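Local structure of putative branched chain amino acid ABC transporter, periplasmic amino acid-binding protein (Brucella ovis, 7JFN) at residues F306-K311 / A332-P337. The protein probably serves as the periplasmic amino-acid-binding component of an ABC-type amino-acid transport system. Numbering follows the deposited sequence.
Sequences FGEALK and ASVKTP
Glu308 and Ala332 bury the most surface where the last turns of helix 296-311 meet the chain entering strand 333-336, and they illustrate how an acidic residue can contribute to packing largely through its methylenes. CB of Glu308 lies against CB of Val334 at 4.1 Å, one carbon meeting another, while the next methylene, CG, comes within 3.3 Å of the backbone O of Ser333. With CG anti to the backbone N (chi1 180°), the chain carries it out to this oxygen, which it meets obliquely to the C=O bond; the bend at chi2 (67°) folds OE1 back along the helix toward Lys311, while OE2 stays near the Ser333 carbonyl oxygen. OE1 forms a salt bridge with NZ of Lys311 at 3.3 Å.

Ala332 directs its methyl into the helix surface next to Glu308. Its CB sits 4.0 Å from CB of Ala309 and equally close to CA of Ala309, so it meets backbone as well as side chain. The short side chains suit the close approach here, with the two CA atoms 5.3 Å apart. Ala309 also touches Ala328 and Ile329 of helix 322-331, and Ala332 touches Leu305, placing this small apolar patch where the two helices and the segment leading into the strand converge.

Val334 is hydrogen-bonded through its backbone to Tyr341 of strand 339-343, and the antiparallel hairpin thereby ties the contact to the mixed sheet of this periplasmic binding protein. The chemistry implies division of labour within Glu308: its aliphatic stem packs on the strand, whereas its charge is probably offset, at least in part, by Lys311 of the same helix.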
# COMPACT_ATOMS: atom_id res chain seq x y z
N PHE A 306 0.26 -9.46 -11.84
CA PHE A 306 0.14 -10.90 -11.64
C PHE A 306 -0.54 -11.58 -12.84
O PHE A 306 -0.08 -12.64 -13.29
CB PHE A 306 -0.62 -11.16 -10.34
CG PHE A 306 -0.89 -12.61 -10.06
CD1 PHE A 306 0.14 -13.48 -9.75
CD2 PHE A 306 -2.19 -13.10 -10.08
CE1 PHE A 306 -0.12 -14.82 -9.48
CE2 PHE A 306 -2.46 -14.44 -9.82
CZ PHE A 306 -1.42 -15.30 -9.51
N GLY A 307 -1.63 -11.01 -13.36
CA GLY A 307 -2.31 -11.62 -14.49
C GLY A 307 -1.44 -11.63 -15.74
O GLY A 307 -1.48 -12.58 -16.53
N GLU A 308 -0.65 -10.58 -15.92
CA GLU A 308 0.29 -10.54 -17.04
C GLU A 308 1.32 -11.65 -16.90
O GLU A 308 1.66 -12.32 -17.89
CB GLU A 308 0.96 -9.17 -17.10
CG GLU A 308 1.97 -9.01 -18.23
CD GLU A 308 1.35 -9.05 -19.63
OE1 GLU A 308 0.14 -8.80 -19.78
OE2 GLU A 308 2.10 -9.33 -20.58
N ALA A 309 1.83 -11.86 -15.68
CA ALA A 309 2.78 -12.94 -15.43
C ALA A 309 2.18 -14.29 -15.77
O ALA A 309 2.82 -15.12 -16.43
CB ALA A 309 3.23 -12.91 -13.96
N LEU A 310 0.94 -14.55 -15.32
CA LEU A 310 0.26 -15.81 -15.64
C LEU A 310 0.15 -16.03 -17.14
O LEU A 310 0.27 -17.16 -17.62
CB LEU A 310 -1.14 -15.82 -15.01
CG LEU A 310 -1.22 -15.87 -13.49
CD1 LEU A 310 -2.69 -15.94 -13.07
CD2 LEU A 310 -0.46 -17.11 -12.98
N LYS A 311 -0.13 -14.96 -17.89
CA LYS A 311 -0.23 -15.06 -19.33
C LYS A 311 1.05 -15.61 -19.93
O LYS A 311 1.02 -16.36 -20.91
CB LYS A 311 -0.58 -13.69 -19.91
CG LYS A 311 -0.90 -13.68 -21.37
CD LYS A 311 -1.50 -12.34 -21.78
CE LYS A 311 -0.49 -11.21 -21.64
NZ LYS A 311 -0.72 -10.12 -22.65
N ALA A 332 7.73 -9.78 -15.60
CA ALA A 332 6.53 -9.23 -16.21
C ALA A 332 6.49 -7.71 -16.07
O ALA A 332 7.07 -7.13 -15.16
CB ALA A 332 5.28 -9.83 -15.58
N SER A 333 5.78 -7.09 -17.00
CA SER A 333 5.42 -5.69 -16.87
C SER A 333 4.09 -5.49 -17.57
O SER A 333 3.76 -6.20 -18.52
CB SER A 333 6.48 -4.75 -17.47
OG SER A 333 6.71 -5.05 -18.81
N VAL A 334 3.33 -4.53 -17.08
CA VAL A 334 2.00 -4.30 -17.62
C VAL A 334 1.74 -2.81 -17.62
O VAL A 334 2.21 -2.08 -16.74
CB VAL A 334 0.92 -5.06 -16.80
CG1 VAL A 334 0.82 -4.52 -15.40
CG2 VAL A 334 -0.43 -5.09 -17.55
N LYS A 335 1.00 -2.34 -18.61
CA LYS A 335 0.51 -0.97 -18.60
C LYS A 335 -0.79 -0.92 -17.82
O LYS A 335 -1.80 -1.49 -18.25
CB LYS A 335 0.29 -0.46 -20.02
CG LYS A 335 1.55 -0.07 -20.73
CD LYS A 335 1.34 1.15 -21.61
CE LYS A 335 2.51 2.11 -21.49
NZ LYS A 335 3.81 1.41 -21.71
N THR A 336 -0.78 -0.22 -16.71
CA THR A 336 -1.97 -0.02 -15.89
C THR A 336 -2.60 1.31 -16.22
O THR A 336 -2.07 2.09 -17.02
CB THR A 336 -1.62 -0.06 -14.40
OG1 THR A 336 -0.91 1.14 -14.05
CG2 THR A 336 -0.79 -1.30 -14.06
N PRO A 337 -3.76 1.60 -15.63
CA PRO A 337 -4.35 2.94 -15.80
C PRO A 337 -3.45 4.07 -15.35
O PRO A 337 -3.71 5.22 -15.74
CB PRO A 337 -5.62 2.85 -14.94
CG PRO A 337 -6.06 1.39 -15.14
CD PRO A 337 -4.73 0.65 -15.05